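Local coordinates for effector protein HopAB2 (PDB 3HGL) that is recognised by the tomato resistance kinase Pto, triggering host immunity, and in susceptible plants suppresses programmed cell death and immunity, at residues Asp22-Met34 with Ala68-His80. Residues are numbered along the deposited sequence; the frame is centred on the assembly and turned at random.
Sequences DISHTRNMLRNAM and AIELRGALRRAVH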
loop_
_atom_site.group_PDB
_atom_site.type_symbol
_atom_site.label_atom_id
_atom_site.label_comp_id
_atom_site.label_asym_id
_atom_site.label_seq_id
_atom_site.Cartn_x
_atom_site.Cartn_y
_atom_site.Cartn_z
ATOM N N ASP A 22 -8.432 -1.383 -7.091
ATOM C CA ASP A 22 -9.302 -0.277 -6.697
ATOM C C ASP A 22 -8.545 0.435 -5.572
ATOM O O ASP A 22 -8.613 0.027 -4.411
ATOM C CB ASP A 22 -10.640 -0.828 -6.191
ATOM C CG ASP A 22 -11.473 0.217 -5.470
ATOM O OD1 ASP A 22 -11.187 1.424 -5.611
ATOM O OD2 ASP A 22 -12.432 -0.174 -4.768
ATOM N N ILE A 23 -7.816 1.495 -5.913
ATOM C CA ILE A 23 -7.022 2.180 -4.903
ATOM C C ILE A 23 -7.786 2.803 -3.742
ATOM O O ILE A 23 -7.185 3.108 -2.709
ATOM C CB ILE A 23 -6.057 3.224 -5.536
ATOM C CG1 ILE A 23 -6.822 4.217 -6.404
ATOM C CG2 ILE A 23 -5.001 2.503 -6.363
ATOM C CD1 ILE A 23 -5.952 5.378 -6.876
ATOM N N SER A 24 -9.096 2.995 -3.887
ATOM C CA SER A 24 -9.866 3.540 -2.769
ATOM C C SER A 24 -9.905 2.407 -1.738
ATOM O O SER A 24 -9.808 2.639 -0.533
ATOM C CB SER A 24 -11.293 3.941 -3.201
ATOM O OG SER A 24 -12.094 2.817 -3.543
ATOM N N HIS A 25 -10.022 1.177 -2.228
ATOM C CA HIS A 25 -10.033 0.007 -1.352
ATOM C C HIS A 25 -8.629 -0.206 -0.776
ATOM O O HIS A 25 -8.469 -0.559 0.391
ATOM C CB HIS A 25 -10.479 -1.242 -2.128
ATOM C CG HIS A 25 -10.360 -2.520 -1.349
ATOM N ND1 HIS A 25 -9.213 -3.284 -1.341
ATOM C CD2 HIS A 25 -11.237 -3.152 -0.533
ATOM C CE1 HIS A 25 -9.386 -4.332 -0.555
ATOM N NE2 HIS A 25 -10.606 -4.275 -0.051
ATOM N N THR A 26 -7.608 0.025 -1.593
ATOM C CA THR A 26 -6.240 -0.154 -1.121
ATOM C C THR A 26 -5.958 0.819 0.021
ATOM O O THR A 26 -5.280 0.466 0.982
ATOM C CB THR A 26 -5.221 0.061 -2.256
ATOM O OG1 THR A 26 -5.617 -0.721 -3.388
ATOM C CG2 THR A 26 -3.822 -0.381 -1.812
ATOM N N ARG A 27 -6.479 2.042 -0.078
ATOM C CA ARG A 27 -6.271 3.022 0.987
ATOM C C ARG A 27 -6.849 2.500 2.300
ATOM O O ARG A 27 -6.230 2.637 3.355
ATOM C CB ARG A 27 -6.940 4.362 0.657
ATOM C CG ARG A 27 -6.296 5.158 -0.469
ATOM C CD ARG A 27 -6.900 6.570 -0.525
ATOM N NE ARG A 27 -6.620 7.313 0.700
ATOM C CZ ARG A 27 -7.379 8.302 1.165
ATOM N NH1 ARG A 27 -8.468 8.666 0.508
ATOM N NH2 ARG A 27 -7.052 8.928 2.290
ATOM N N ASN A 28 -8.044 1.917 2.239
ATOM C CA ASN A 28 -8.684 1.378 3.443
ATOM C C ASN A 28 -7.864 0.269 4.065
ATOM O O ASN A 28 -7.678 0.228 5.283
ATOM C CB ASN A 28 -10.066 0.803 3.137
ATOM C CG ASN A 28 -11.035 1.842 2.656
ATOM O OD1 ASN A 28 -10.926 3.013 3.003
ATOM N ND2 ASN A 28 -12.012 1.415 1.857
HETATM N N MSE A 29 -7.394 -0.652 3.231
HETATM C CA MSE A 29 -6.605 -1.770 3.734
HETATM C C MSE A 29 -5.276 -1.315 4.308
HETATM O O MSE A 29 -4.848 -1.815 5.348
HETATM C CB MSE A 29 -6.360 -2.800 2.629
HETATM C CG MSE A 29 -7.553 -3.683 2.308
HETATM SE SE MSE A 29 -8.244 -4.574 3.876
HETATM C CE MSE A 29 -9.629 -3.297 4.283
ATOM N N LEU A 30 -4.619 -0.373 3.631
ATOM C CA LEU A 30 -3.334 0.124 4.111
ATOM C C LEU A 30 -3.535 0.796 5.464
ATOM O O LEU A 30 -2.702 0.663 6.357
ATOM C CB LEU A 30 -2.718 1.117 3.111
ATOM C CG LEU A 30 -1.365 1.750 3.502
ATOM C CD1 LEU A 30 -0.339 0.652 3.777
ATOM C CD2 LEU A 30 -0.879 2.692 2.377
ATOM N N ARG A 31 -4.648 1.513 5.612
ATOM C CA ARG A 31 -4.954 2.183 6.874
ATOM C C ARG A 31 -5.107 1.126 7.973
ATOM O O ARG A 31 -4.576 1.285 9.074
ATOM C CB ARG A 31 -6.241 3.016 6.753
ATOM C CG ARG A 31 -6.684 3.652 8.073
ATOM C CD ARG A 31 -7.906 4.560 7.902
ATOM N NE ARG A 31 -7.653 5.609 6.919
ATOM C CZ ARG A 31 -8.152 5.616 5.687
ATOM N NH1 ARG A 31 -8.949 4.633 5.282
ATOM N NH2 ARG A 31 -7.824 6.586 4.845
ATOM N N ASN A 32 -5.833 0.052 7.671
ATOM C CA ASN A 32 -6.020 -1.047 8.628
ATOM C C ASN A 32 -4.676 -1.662 9.006
ATOM O O ASN A 32 -4.385 -1.871 10.187
ATOM C CB ASN A 32 -6.885 -2.153 8.021
ATOM C CG ASN A 32 -8.364 -1.844 8.083
ATOM O OD1 ASN A 32 -8.771 -0.729 8.397
ATOM N ND2 ASN A 32 -9.181 -2.843 7.778
ATOM N N ALA A 33 -3.863 -1.958 7.997
ATOM C CA ALA A 33 -2.557 -2.568 8.234
ATOM C C ALA A 33 -1.686 -1.705 9.132
ATOM O O ALA A 33 -1.075 -2.202 10.081
ATOM C CB ALA A 33 -1.845 -2.820 6.910
HETATM N N MSE A 34 -1.631 -0.409 8.831
HETATM C CA MSE A 34 -0.818 0.503 9.621
HETATM C C MSE A 34 -1.328 0.699 11.044
HETATM O O MSE A 34 -0.589 1.175 11.903
HETATM C CB MSE A 34 -0.672 1.844 8.895
HETATM C CG MSE A 34 0.211 1.707 7.651
HETATM SE SE MSE A 34 0.326 3.263 6.517
HETATM C CE MSE A 34 1.594 4.277 7.568
ATOM N N ALA A 68 5.651 3.003 3.794
ATOM C CA ALA A 68 4.207 2.958 4.048
ATOM C C ALA A 68 3.645 4.373 4.196
ATOM O O ALA A 68 2.588 4.696 3.649
ATOM C CB ALA A 68 3.921 2.153 5.311
ATOM N N ILE A 69 4.354 5.211 4.949
ATOM C CA ILE A 69 3.929 6.590 5.158
ATOM C C ILE A 69 3.828 7.329 3.827
ATOM O O ILE A 69 2.839 8.009 3.567
ATOM C CB ILE A 69 4.915 7.326 6.103
ATOM C CG1 ILE A 69 4.800 6.738 7.516
ATOM C CG2 ILE A 69 4.624 8.836 6.114
ATOM C CD1 ILE A 69 5.834 7.264 8.497
ATOM N N GLU A 70 4.846 7.193 2.980
ATOM C CA GLU A 70 4.833 7.852 1.676
ATOM C C GLU A 70 3.747 7.254 0.787
ATOM O O GLU A 70 3.097 7.962 0.015
ATOM C CB GLU A 70 6.195 7.715 0.987
ATOM C CG GLU A 70 7.320 8.483 1.667
ATOM C CD GLU A 70 6.998 9.962 1.850
ATOM O OE1 GLU A 70 6.380 10.564 0.947
ATOM O OE2 GLU A 70 7.376 10.527 2.896
ATOM N N LEU A 71 3.551 5.944 0.895
ATOM C CA LEU A 71 2.525 5.271 0.101
ATOM C C LEU A 71 1.144 5.776 0.506
ATOM O O LEU A 71 0.280 5.981 -0.338
ATOM C CB LEU A 71 2.595 3.758 0.304
ATOM C CG LEU A 71 1.552 2.945 -0.477
ATOM C CD1 LEU A 71 1.626 3.280 -1.962
ATOM C CD2 LEU A 71 1.806 1.453 -0.257
ATOM N N ARG A 72 0.940 5.967 1.804
ATOM C CA ARG A 72 -0.337 6.467 2.306
ATOM C C ARG A 72 -0.642 7.825 1.679
ATOM O O ARG A 72 -1.767 8.081 1.246
ATOM C CB ARG A 72 -0.288 6.605 3.828
ATOM C CG ARG A 72 -1.538 7.225 4.451
ATOM C CD ARG A 72 -1.389 7.322 5.966
ATOM N NE ARG A 72 -0.316 8.237 6.353
ATOM C CZ ARG A 72 0.237 8.273 7.562
ATOM N NH1 ARG A 72 -0.178 7.441 8.505
ATOM N NH2 ARG A 72 1.197 9.149 7.835
ATOM N N GLY A 73 0.369 8.692 1.631
ATOM C CA GLY A 73 0.190 10.010 1.047
ATOM C C GLY A 73 -0.029 9.961 -0.456
ATOM O O GLY A 73 -0.890 10.660 -0.986
ATOM N N ALA A 74 0.752 9.132 -1.143
ATOM C CA ALA A 74 0.638 8.991 -2.590
ATOM C C ALA A 74 -0.739 8.454 -2.979
ATOM O O ALA A 74 -1.318 8.886 -3.979
ATOM C CB ALA A 74 1.729 8.060 -3.113
ATOM N N LEU A 75 -1.260 7.505 -2.206
ATOM C CA LEU A 75 -2.575 6.942 -2.507
ATOM C C LEU A 75 -3.678 7.976 -2.304
ATOM O O LEU A 75 -4.606 8.073 -3.107
ATOM C CB LEU A 75 -2.857 5.721 -1.625
ATOM C CG LEU A 75 -2.118 4.429 -1.993
ATOM C CD1 LEU A 75 -2.382 3.370 -0.929
ATOM C CD2 LEU A 75 -2.581 3.946 -3.362
ATOM N N ARG A 76 -3.569 8.746 -1.227
ATOM C CA ARG A 76 -4.564 9.770 -0.927
ATOM C C ARG A 76 -4.630 10.789 -2.057
ATOM O O ARG A 76 -5.717 11.136 -2.528
ATOM C CB ARG A 76 -4.233 10.480 0.389
ATOM C CG ARG A 76 -5.241 11.566 0.766
ATOM C CD ARG A 76 -4.927 12.221 2.107
ATOM N NE ARG A 76 -3.627 12.884 2.108
ATOM C CZ ARG A 76 -2.555 12.428 2.747
ATOM N NH1 ARG A 76 -2.625 11.300 3.446
ATOM N NH2 ARG A 76 -1.411 13.094 2.683
ATOM N N ARG A 77 -3.470 11.275 -2.487
ATOM C CA ARG A 77 -3.434 12.251 -3.570
ATOM C C ARG A 77 -3.927 11.638 -4.879
ATOM O O ARG A 77 -4.623 12.297 -5.648
ATOM C CB ARG A 77 -2.017 12.805 -3.752
ATOM C CG ARG A 77 -1.589 13.795 -2.671
ATOM C CD ARG A 77 -0.236 14.425 -3.009
ATOM N NE ARG A 77 0.866 13.471 -2.904
ATOM C CZ ARG A 77 1.365 13.030 -1.753
ATOM N NH1 ARG A 77 0.863 13.457 -0.600
ATOM N NH2 ARG A 77 2.364 12.156 -1.755
ATOM N N ALA A 78 -3.584 10.375 -5.126
ATOM C CA ALA A 78 -4.012 9.706 -6.352
ATOM C C ALA A 78 -5.535 9.626 -6.454
ATOM O O ALA A 78 -6.114 9.921 -7.501
ATOM C CB ALA A 78 -3.411 8.308 -6.426
ATOM N N VAL A 79 -6.179 9.216 -5.365
ATOM C CA VAL A 79 -7.633 9.098 -5.337
ATOM C C VAL A 79 -8.282 10.454 -5.579
ATOM O O VAL A 79 -9.261 10.558 -6.316
ATOM C CB VAL A 79 -8.126 8.546 -3.979
ATOM C CG1 VAL A 79 -9.649 8.603 -3.909
ATOM C CG2 VAL A 79 -7.645 7.112 -3.799
ATOM N N HIS A 80 -7.724 11.490 -4.962
ATOM C CA HIS A 80 -8.256 12.837 -5.110
ATOM C C HIS A 80 -7.862 13.492 -6.434
ATOM O O HIS A 80 -8.712 14.072 -7.112
ATOM C CB HIS A 80 -7.814 13.706 -3.929
ATOM C CG HIS A 80 -8.409 13.283 -2.621
ATOM N ND1 HIS A 80 -9.768 13.256 -2.397
ATOM C CD2 HIS A 80 -7.832 12.842 -1.477
ATOM C CE1 HIS A 80 -10.003 12.814 -1.174
ATOM N NE2 HIS A 80 -8.845 12.555 -0.594
HETATM O O HOH W 1 -4.111 6.890 1.988
HETATM O O HOH W 2 -4.562 9.206 4.076
#
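Two antiparallel helices of the Pto-interacting helical domain pack here by knobs into holes, their axes 9.7 Å apart and their N-to-C directions 151° apart. Leu75 is the central knob, set among Ile23, Thr26, Arg27 and Leu30; its CD1 lies 3.7 Å from Leu30 CD2, while its CD2 faces Ile23 CG2. Leu30 answers as a knob among Ala68, Leu71, Arg72 and Leu75, bringing CD2 to 3.8 Å from Leu71 CG. At one end Ile23 CD1 touches both Ala78 CB and Val79 CG2. At the other, selenomethionine Met34 bends at its last torsion (chi3 79°), which carries CE to Ala68 CB at 3.9 Å and over a face of the Arg72 guanidinium.

Arg27 is a third knob, among Leu75, Arg76, Val79 and His80. Its CD presses on Val79 CG2 at 3.4 Å, and a bend at chi3 (63°) brings a guanidinium face against Arg76 CA, with NH2 3.5 Å from Arg76 CG. No direct hydrogen bond joins the helices; instead one water accepts from Arg27 NE (2.9 Å from it) and donates to Arg72 O, while a second accepts from Arg27 NH2 and Arg76 NH1, probably easing their like-charge repulsion.

Behind this seam, Phe49 of helix 43-52 touches Thr26 and Leu71, Thr26 OG1 hydrogen-bonds to Glu45, and helix 5-18 meets Leu71 and Ala74 through Ile12 and Val13.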